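Local atomic coordinates of Non-ribosomal peptide synthetase (Streptomyces halstedii, PDB entry 3WV4), a protein that belongs to the non-ribosomal peptide synthetases and carries the fold of the AMP-binding (ANL) enzyme family. Residues Ala82-Trp86 and Leu171-Val175; Lys130-Leu134 and Thr201-Thr205; Ile225-Leu229 and Lys346-Ile350; Asp235-Met241 and Ser280-Pro286. All coordinates share one frame; numbering follows the deposited sequence.

Contact 1. Residues Ala82-Trp86 and Leu171-Val175; sequences AFSAW and LWADV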
# COMPACT_ATOMS: atom_id res chain seq x y z
N ALA A 82 -10.26 -14.38 -13.27
CA ALA A 82 -10.72 -15.67 -12.77
C ALA A 82 -11.18 -15.55 -11.33
O ALA A 82 -12.23 -16.08 -10.92
CB ALA A 82 -9.62 -16.71 -12.92
N PHE A 83 -10.42 -14.79 -10.54
CA PHE A 83 -10.82 -14.61 -9.15
C PHE A 83 -12.13 -13.82 -9.06
O PHE A 83 -12.98 -14.12 -8.21
CB PHE A 83 -9.72 -14.00 -8.29
CG PHE A 83 -10.11 -13.91 -6.86
CD1 PHE A 83 -10.19 -15.08 -6.09
CD2 PHE A 83 -10.61 -12.74 -6.35
CE1 PHE A 83 -10.65 -15.03 -4.79
CE2 PHE A 83 -11.04 -12.67 -5.05
CZ PHE A 83 -11.06 -13.82 -4.25
N SER A 84 -12.33 -12.83 -9.95
CA SER A 84 -13.61 -12.14 -10.00
C SER A 84 -14.78 -13.15 -10.28
O SER A 84 -15.85 -13.07 -9.66
CB SER A 84 -13.59 -11.04 -11.05
OG SER A 84 -12.65 -10.02 -10.74
N ALA A 85 -14.59 -14.11 -11.19
CA ALA A 85 -15.65 -15.08 -11.49
C ALA A 85 -15.93 -15.94 -10.30
O ALA A 85 -17.06 -16.30 -10.05
CB ALA A 85 -15.26 -15.96 -12.66
N TRP A 86 -14.91 -16.22 -9.51
CA TRP A 86 -15.12 -16.93 -8.28
C TRP A 86 -15.97 -16.13 -7.33
O TRP A 86 -16.82 -16.68 -6.65
CB TRP A 86 -13.76 -17.22 -7.64
CG TRP A 86 -13.80 -18.09 -6.49
CD1 TRP A 86 -13.72 -19.44 -6.49
CD2 TRP A 86 -13.81 -17.67 -5.12
NE1 TRP A 86 -13.74 -19.91 -5.18
CE2 TRP A 86 -13.81 -18.86 -4.32
CE3 TRP A 86 -13.90 -16.42 -4.49
CZ2 TRP A 86 -13.83 -18.82 -2.93
CZ3 TRP A 86 -13.90 -16.38 -3.09
CH2 TRP A 86 -13.90 -17.58 -2.33
N LEU A 171 -9.22 -23.14 -2.86
CA LEU A 171 -9.99 -22.32 -3.81
C LEU A 171 -9.23 -21.97 -5.07
O LEU A 171 -9.84 -21.68 -6.08
CB LEU A 171 -10.55 -21.04 -3.21
CG LEU A 171 -9.58 -19.84 -3.09
CD1 LEU A 171 -9.64 -18.96 -4.34
CD2 LEU A 171 -9.91 -19.03 -1.86
N TRP A 172 -7.91 -21.98 -5.03
CA TRP A 172 -7.14 -21.72 -6.23
C TRP A 172 -7.38 -22.77 -7.30
O TRP A 172 -7.32 -22.45 -8.46
CB TRP A 172 -5.63 -21.53 -5.96
CG TRP A 172 -5.02 -20.55 -6.94
CD1 TRP A 172 -4.14 -20.82 -7.95
CD2 TRP A 172 -5.30 -19.14 -7.01
NE1 TRP A 172 -3.86 -19.67 -8.64
CE2 TRP A 172 -4.57 -18.63 -8.10
CE3 TRP A 172 -6.12 -18.27 -6.28
CZ2 TRP A 172 -4.63 -17.28 -8.46
CZ3 TRP A 172 -6.16 -16.92 -6.63
CH2 TRP A 172 -5.43 -16.45 -7.71
N ALA A 173 -7.69 -24.02 -6.92
CA ALA A 173 -8.01 -25.03 -7.94
C ALA A 173 -9.14 -24.54 -8.83
O ALA A 173 -9.07 -24.66 -10.06
CB ALA A 173 -8.39 -26.37 -7.28
N ASP A 174 -10.18 -24.02 -8.21
CA ASP A 174 -11.32 -23.47 -8.95
C ASP A 174 -10.93 -22.28 -9.78
O ASP A 174 -11.40 -22.15 -10.90
CB ASP A 174 -12.44 -23.06 -7.98
CG ASP A 174 -13.02 -24.26 -7.25
OD1 ASP A 174 -12.98 -25.39 -7.84
OD2 ASP A 174 -13.50 -24.08 -6.10
N VAL A 175 -10.11 -21.39 -9.23
CA VAL A 175 -9.72 -20.19 -9.96
C VAL A 175 -8.99 -20.60 -11.22
O VAL A 175 -9.12 -19.97 -12.27
CB VAL A 175 -8.86 -19.22 -9.13
CG1 VAL A 175 -8.19 -18.16 -10.00
CG2 VAL A 175 -9.70 -18.52 -8.09
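Val175 spreads its two methyl groups over neighbouring residues of the other helix. Its CG1 sits 3.6 Å from Ala82 CB, and the same Ala82 CB comes within 3.4 Å of Val175 O, so the smallest of chiral side chains occupies the place where the two backbones come nearest. Here the segment axes cross steeply, at 113°, with a closest approach of 9.6 Å. Val175 CG2 turns instead to the rim of the Phe83 ring, 4.0 Å from CD1, and Leu171 CD1 meets that rim a little further round. Trp86 has its CG opposite the backbone N (chi1 -172°), which carries the broad indole over to Leu171. Leu171 CB approaches Trp86 NE1 at 3.9 Å, while Leu171 CD1 rides over one face of the indole near its border. Large flat rings and branched aliphatic groups suit this buried seam, which no hydrogen bond crosses.

Asp174 marks the looser, partly exposed margin. Only its CB touches the indole edge, 4.1 Å from Trp86 CD1, and its OD1 is engaged by Arg177 of its own helix, an apt place for a charged residue.

Beyond the two segments, Trp86 meets Tyr166 edge-to-face and touches Leu145, while Phe83 reaches Val111 and Ile147. Helices 73-89 and 168-180 thus pack together beside helix 106-116 and against strand 145-148 of the parallel sheet.

Contact 2. Residues Lys130-Leu134 and Thr201-Thr205; sequences KPFHL and TSGST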
# COMPACT_ATOMS: atom_id res chain seq x y z
N LYS A 130 -3.96 -12.57 16.99
CA LYS A 130 -4.47 -13.44 18.03
C LYS A 130 -5.95 -13.64 17.93
O LYS A 130 -6.68 -12.77 17.49
CB LYS A 130 -4.19 -12.84 19.41
CG LYS A 130 -2.70 -12.66 19.70
CD LYS A 130 -2.39 -12.56 21.19
CE LYS A 130 -2.62 -13.85 21.95
NZ LYS A 130 -1.81 -14.95 21.37
N PRO A 131 -6.42 -14.78 18.40
CA PRO A 131 -7.82 -15.08 18.16
C PRO A 131 -8.79 -13.95 18.46
O PRO A 131 -9.59 -13.60 17.60
CB PRO A 131 -8.08 -16.28 19.08
CG PRO A 131 -6.75 -16.99 19.11
CD PRO A 131 -5.68 -15.94 18.93
N PHE A 132 -8.76 -13.37 19.66
CA PHE A 132 -9.81 -12.39 19.97
C PHE A 132 -9.65 -11.10 19.11
O PHE A 132 -10.61 -10.35 18.90
CB PHE A 132 -9.82 -11.99 21.43
CG PHE A 132 -8.91 -10.84 21.73
CD1 PHE A 132 -9.45 -9.59 21.99
CD2 PHE A 132 -7.53 -11.01 21.73
CE1 PHE A 132 -8.63 -8.54 22.27
CE2 PHE A 132 -6.71 -9.97 22.05
CZ PHE A 132 -7.25 -8.73 22.30
N HIS A 133 -8.43 -10.85 18.68
CA HIS A 133 -8.15 -9.70 17.85
C HIS A 133 -8.81 -9.91 16.48
O HIS A 133 -9.52 -9.01 15.95
CB HIS A 133 -6.64 -9.52 17.76
CG HIS A 133 -6.24 -8.24 17.13
ND1 HIS A 133 -4.95 -7.97 16.76
CD2 HIS A 133 -6.97 -7.15 16.78
CE1 HIS A 133 -4.89 -6.77 16.21
NE2 HIS A 133 -6.11 -6.26 16.20
N LEU A 134 -8.61 -11.11 15.93
CA LEU A 134 -9.30 -11.56 14.71
C LEU A 134 -10.81 -11.45 14.82
O LEU A 134 -11.44 -10.84 13.97
CB LEU A 134 -8.90 -12.99 14.37
CG LEU A 134 -7.49 -12.98 13.76
CD1 LEU A 134 -6.82 -14.34 13.85
CD2 LEU A 134 -7.56 -12.51 12.32
N THR A 201 -6.04 -0.02 11.16
CA THR A 201 -4.88 0.60 11.88
C THR A 201 -4.83 0.30 13.42
O THR A 201 -3.82 0.46 14.08
CB THR A 201 -4.95 2.13 11.74
OG1 THR A 201 -6.23 2.58 12.24
CG2 THR A 201 -4.84 2.51 10.28
N SER A 202 -5.92 -0.20 13.97
CA SER A 202 -5.96 -0.48 15.42
C SER A 202 -5.19 -1.74 15.86
O SER A 202 -5.25 -2.78 15.26
CB SER A 202 -7.40 -0.64 15.82
OG SER A 202 -8.06 -1.48 14.92
N GLY A 203 -4.45 -1.61 16.95
CA GLY A 203 -3.73 -2.73 17.53
C GLY A 203 -4.64 -3.60 18.40
O GLY A 203 -5.86 -3.34 18.59
N SER A 204 -4.01 -4.65 18.91
CA SER A 204 -4.60 -5.63 19.82
C SER A 204 -5.46 -5.04 20.94
O SER A 204 -6.56 -5.54 21.22
CB SER A 204 -3.45 -6.34 20.47
OG SER A 204 -3.79 -7.65 20.49
N THR A 205 -4.91 -3.97 21.54
CA THR A 205 -5.45 -3.31 22.70
C THR A 205 -6.38 -2.15 22.40
O THR A 205 -6.64 -1.33 23.30
CB THR A 205 -4.30 -2.70 23.53
OG1 THR A 205 -3.66 -1.71 22.72
CG2 THR A 205 -3.30 -3.81 23.91
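The imidazole of His133 lies flat beneath Ser204, whose CA stands 3.8 Å from the ring centroid and 9° off the ring normal, a CH-pi contact over the middle of the face. On that face the peptide nitrogen is close as well, with Ser204 N 3.5 Å from His133 CE1. Round the ring's edge, near its plane, His133 NE2 has Ser202 O at 3.7 Å. Phe132 adds a second, more exposed touch: its CZ approaches Ser204 O at 3.4 Å from an oblique direction, and Ser204 OG sits 4.0 Å from Phe132 CE2. No hydrogen bond joins the segments, so the contact rests on van der Waals packing, with the His133 face against Ser204 and Phe132 touching it obliquely.

The loop 201-205 reads Thr-Ser-Gly-Ser-Thr, the glycine- and hydroxyl-rich signature of the ANL superfamily, known as motif A3 in non-ribosomal peptide synthetases and often called their P-loop. Its small residues are consistent with so close an approach of the His133 ring to the backbone.

In the next shell, His133 is aimed by a first torsion that sets CG opposite the backbone N (chi1 -170°), while one face of the Phe132 ring leans over His133 CB. Both residues belong to the first turn of helix 131-141. Lys130 holds the N-cap position, its carbonyl O accepting from Leu134 N at 3.0 Å, and Pro131, having no N-H to satisfy, suits the opening of a helix. Leu134 packs on Leu125, Met129 and Val160. Across the contact, Thr201 is tied to Lys209 by backbone bonds, and Ser202 OG has a weak hydrogen bond to Lys209 N.

Contact 3. Residues Ile225-Leu229 and Lys346-Ile350; sequences INAVL and KRISI
Val228 and Ile350 bring the backbones closest, with CA atoms 7.3 Å apart, where the last turn of helix 215-229 passes the short strand 349-350. Their side chains run alongside each other, pointing opposite ways, with Val228 CG1 lying 3.7 Å from Ile350 CG2. That same Ile350 methyl is met by Leu229 CD2 at 4.0 Å, while the far branch tip, Ile350 CD1, turns to Ile225 CG2 at 4.0 Å. With its two branches, isoleucine can serve all three helix residues at once.

Ile225 also extends toward the loop before the strand. With CG1 beside the backbone N (chi1 -73°) and the chain stretched beyond it, its CD1 reaches 3.8 Å from Lys346 CE and 3.5 Å from Arg347 NH1, approaching the guanidinium obliquely. Lys346 CE lies over one face of that guanidinium, so the aliphatic part of the lysine lines the packing while its NZ goes off to bond Asp246 O.

Tyr340 of strand 335-340 is opposed by two residues, Ile348 and Ser349, which makes a classic beta bulge. Around this, Ile225 touches Ile254 of helix 246-258, and Leu229 rests on Met311, Thr313 and Val337, seating the helix end on strands 311-314 and 335-340.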
# COMPACT_ATOMS: atom_id res chain seq x y z
N ILE A 225 2.21 10.07 -5.46
CA ILE A 225 3.48 9.57 -4.93
C ILE A 225 4.47 9.34 -6.09
O ILE A 225 5.67 9.70 -6.06
CB ILE A 225 3.22 8.24 -4.15
CG1 ILE A 225 2.53 8.49 -2.83
CG2 ILE A 225 4.53 7.56 -3.92
CD1 ILE A 225 1.82 7.28 -2.23
N ASN A 226 3.95 8.72 -7.13
CA ASN A 226 4.80 8.35 -8.26
C ASN A 226 5.26 9.55 -9.05
O ASN A 226 6.39 9.54 -9.54
CB ASN A 226 4.18 7.37 -9.23
CG ASN A 226 5.26 6.74 -10.07
OD1 ASN A 226 6.36 6.46 -9.60
ND2 ASN A 226 5.04 6.65 -11.32
N ALA A 227 4.47 10.62 -9.08
CA ALA A 227 4.94 11.88 -9.75
C ALA A 227 6.18 12.39 -9.04
O ALA A 227 7.02 13.05 -9.63
CB ALA A 227 3.86 12.94 -9.69
N VAL A 228 6.31 12.14 -7.74
CA VAL A 228 7.53 12.57 -7.01
C VAL A 228 8.67 11.52 -7.11
O VAL A 228 9.80 11.86 -7.35
CB VAL A 228 7.30 12.90 -5.51
CG1 VAL A 228 8.51 13.59 -4.94
CG2 VAL A 228 6.11 13.77 -5.28
N LEU A 229 8.37 10.23 -7.00
CA LEU A 229 9.38 9.21 -6.90
C LEU A 229 9.83 8.68 -8.24
O LEU A 229 10.97 8.28 -8.37
CB LEU A 229 8.85 8.02 -6.09
CG LEU A 229 8.55 8.24 -4.60
CD1 LEU A 229 8.15 6.94 -3.87
CD2 LEU A 229 9.75 8.91 -3.91
N LYS A 346 -3.09 8.05 3.05
CA LYS A 346 -1.92 7.34 2.52
C LYS A 346 -0.62 8.01 2.82
O LYS A 346 0.26 7.37 3.43
CB LYS A 346 -2.05 7.04 1.04
CG LYS A 346 -0.85 6.36 0.44
CD LYS A 346 -0.20 5.22 1.23
CE LYS A 346 1.05 4.70 0.48
NZ LYS A 346 1.74 3.50 1.07
N ARG A 347 -0.42 9.24 2.33
CA ARG A 347 0.85 9.90 2.49
C ARG A 347 0.69 11.40 2.46
O ARG A 347 -0.24 11.95 1.83
CB ARG A 347 1.87 9.38 1.45
CG ARG A 347 3.26 9.81 1.74
CD ARG A 347 4.35 8.99 1.06
NE ARG A 347 4.38 7.64 1.60
CZ ARG A 347 4.56 6.54 0.87
NH1 ARG A 347 4.80 6.64 -0.45
NH2 ARG A 347 4.61 5.36 1.46
N ILE A 348 1.57 12.08 3.15
CA ILE A 348 1.43 13.52 3.33
C ILE A 348 2.48 14.31 2.60
O ILE A 348 2.15 15.33 1.94
CB ILE A 348 1.48 13.89 4.82
CG1 ILE A 348 0.18 13.32 5.38
CG2 ILE A 348 1.56 15.40 5.00
CD1 ILE A 348 -0.03 13.27 6.88
N SER A 349 3.73 13.92 2.77
CA SER A 349 4.83 14.66 2.22
C SER A 349 5.89 13.71 1.76
O SER A 349 6.03 12.57 2.32
CB SER A 349 5.44 15.62 3.24
OG SER A 349 6.11 14.87 4.29
N ILE A 350 6.61 14.15 0.74
CA ILE A 350 7.78 13.45 0.23
C ILE A 350 8.87 14.46 -0.09
O ILE A 350 8.59 15.50 -0.60
CB ILE A 350 7.46 12.64 -1.07
CG1 ILE A 350 6.42 11.60 -0.80
CG2 ILE A 350 8.74 12.03 -1.63
CD1 ILE A 350 6.05 10.79 -2.06

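Contact 4. Residues Asp235-Met241 and Ser280-Pro286; sequences DIVFCRM and SGATMMP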
# COMPACT_ATOMS: atom_id res chain seq x y z
N ASP A 235 11.85 -0.50 -13.82
CA ASP A 235 12.26 -0.71 -12.42
C ASP A 235 11.89 -2.10 -11.96
O ASP A 235 11.05 -2.74 -12.50
CB ASP A 235 11.69 0.32 -11.48
CG ASP A 235 12.45 1.64 -11.53
OD1 ASP A 235 13.69 1.62 -11.41
OD2 ASP A 235 11.78 2.72 -11.68
N ILE A 236 12.62 -2.59 -11.00
CA ILE A 236 12.32 -3.84 -10.40
C ILE A 236 12.25 -3.48 -8.92
O ILE A 236 13.25 -3.05 -8.36
CB ILE A 236 13.43 -4.83 -10.69
CG1 ILE A 236 13.40 -5.17 -12.20
CG2 ILE A 236 13.24 -6.07 -9.83
CD1 ILE A 236 14.42 -6.19 -12.73
N VAL A 237 11.08 -3.68 -8.30
CA VAL A 237 10.79 -3.24 -6.94
C VAL A 237 10.90 -4.42 -5.98
O VAL A 237 10.12 -5.39 -6.08
CB VAL A 237 9.39 -2.62 -6.85
CG1 VAL A 237 9.12 -1.98 -5.49
CG2 VAL A 237 9.23 -1.56 -7.97
N PHE A 238 11.85 -4.33 -5.06
CA PHE A 238 12.05 -5.38 -4.09
C PHE A 238 11.29 -5.04 -2.81
O PHE A 238 11.67 -4.16 -2.06
CB PHE A 238 13.54 -5.56 -3.80
CG PHE A 238 13.86 -6.85 -3.04
CD1 PHE A 238 13.74 -6.90 -1.67
CD2 PHE A 238 14.26 -8.01 -3.73
CE1 PHE A 238 14.02 -8.09 -0.98
CE2 PHE A 238 14.55 -9.17 -3.04
CZ PHE A 238 14.42 -9.23 -1.67
N CYS A 239 10.22 -5.78 -2.57
CA CYS A 239 9.30 -5.48 -1.53
C CYS A 239 9.26 -6.60 -0.51
O CYS A 239 8.72 -7.70 -0.75
CB CYS A 239 7.91 -5.24 -2.09
SG CYS A 239 6.80 -4.61 -0.85
N ARG A 240 9.82 -6.26 0.64
CA ARG A 240 9.91 -7.15 1.78
C ARG A 240 8.73 -6.84 2.72
O ARG A 240 8.39 -7.61 3.62
CB ARG A 240 11.29 -6.91 2.38
CG ARG A 240 11.72 -7.81 3.51
CD ARG A 240 12.50 -9.07 3.10
NE ARG A 240 13.58 -9.22 4.09
CZ ARG A 240 13.37 -9.48 5.38
NH1 ARG A 240 12.14 -9.71 5.85
NH2 ARG A 240 14.40 -9.54 6.22
N MET A 241 8.07 -5.73 2.45
CA MET A 241 6.91 -5.32 3.22
C MET A 241 5.70 -6.09 2.80
O MET A 241 5.54 -6.42 1.62
CB MET A 241 6.57 -3.84 3.01
CG MET A 241 7.18 -2.90 4.05
SD MET A 241 8.93 -2.61 3.84
CE MET A 241 8.92 -2.52 2.05
N SER A 280 18.18 -10.24 -8.22
CA SER A 280 16.87 -9.85 -8.78
C SER A 280 17.05 -8.63 -9.69
O SER A 280 16.18 -8.27 -10.43
CB SER A 280 15.89 -9.57 -7.64
OG SER A 280 16.33 -8.47 -6.85
N GLY A 281 18.19 -7.98 -9.65
CA GLY A 281 18.33 -6.79 -10.48
C GLY A 281 17.57 -5.63 -9.80
O GLY A 281 17.29 -4.63 -10.44
N ALA A 282 17.26 -5.76 -8.52
CA ALA A 282 16.42 -4.75 -7.80
C ALA A 282 16.91 -3.32 -8.07
O ALA A 282 18.06 -3.04 -7.87
CB ALA A 282 16.45 -5.01 -6.31
N THR A 283 16.00 -2.42 -8.42
CA THR A 283 16.31 -1.02 -8.54
C THR A 283 15.70 -0.14 -7.47
O THR A 283 16.29 0.88 -7.14
CB THR A 283 15.90 -0.49 -9.91
OG1 THR A 283 14.49 -0.66 -10.08
CG2 THR A 283 16.64 -1.29 -11.04
N MET A 284 14.53 -0.49 -6.97
CA MET A 284 13.84 0.32 -5.96
C MET A 284 13.53 -0.56 -4.77
O MET A 284 13.14 -1.68 -4.96
CB MET A 284 12.53 0.84 -6.50
CG MET A 284 12.59 1.48 -7.88
SD MET A 284 13.19 3.16 -7.84
CE MET A 284 11.78 4.08 -7.25
N MET A 285 13.73 -0.05 -3.56
CA MET A 285 13.54 -0.83 -2.35
C MET A 285 12.88 -0.00 -1.30
O MET A 285 13.52 0.90 -0.73
CB MET A 285 14.87 -1.31 -1.80
CG MET A 285 14.73 -2.27 -0.64
SD MET A 285 16.29 -2.89 0.03
CE MET A 285 15.55 -3.94 1.29
N PRO A 286 11.63 -0.29 -1.01
CA PRO A 286 11.08 0.46 0.13
C PRO A 286 11.69 -0.12 1.40
O PRO A 286 11.94 -1.33 1.47
CB PRO A 286 9.55 0.20 0.04
CG PRO A 286 9.41 -0.97 -0.88
CD PRO A 286 10.59 -0.98 -1.80
O HOH W 1 11.57 -3.83 0.70
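Thr283 OG1 works as donor and acceptor together: it gives its hydrogen to Asp235 OD1 at 2.8 Å, meeting the carboxylate on its anti side, and receives Ile236 N at 2.8 Å. A threonine with OG1 set between its own backbone N and carbonyl carbon (chi1 60°) suits this double task. The other carboxylate oxygen, Asp235 OD2, is held by a salt bridge to Arg310 and by His232 N.

Ile236 O accepts two peptide donors, Thr283 N at 2.8 Å within the carbonyl plane and Met284 N at 3.2 Å, tilted 33° from it. One step on, Phe238 N binds Met284 O at 2.9 Å, completing a parallel bridge centred on Val237 and Met284. The direct pairing goes no further, consistent with Pro286 having no N-H to offer Phe238 O. A water takes over, donating to Phe238 O at 2.8 Å and to Pro286 O at 2.6 Å, and accepting from Arg240 N at 3.0 Å. Beside it, Met241 CE presses tightly on the Pro286 ring.

Gly281, with positive phi, ends helix 273-280 in a Schellman motif just before this pairing. Strand 236-239 bonds strand 261-264 along its other edge; Phe238 packs on Leu273 and Leu277 of helix 273-280, while Val237 and Pro286 turn to helix 246-258, touching Ser255 and Phe247 respectively.

In the fold
Contacts 1, 3 and 4 are buried, whereas contact 2 lies at the surface. Contacts 1 and 3 are mainly apolar packing without hydrogen bonds between their segments, helix on helix in one and helix end on strand and loop in the other, though contact 3 includes the chains of a lysine and an arginine; contact 4 instead joins strands through backbone bonds, a side-chain hydroxyl and a water. Contact 2 lays one ring face, that of His133, against a signature loop. Contacts 3 and 4 are close neighbours, with nearest atoms about 4 Å apart: both reach the sheet containing strands 284-287 and 349-350. Contact 1, beside a different, parallel sheet, has its centre about 34 Å from that of contact 3.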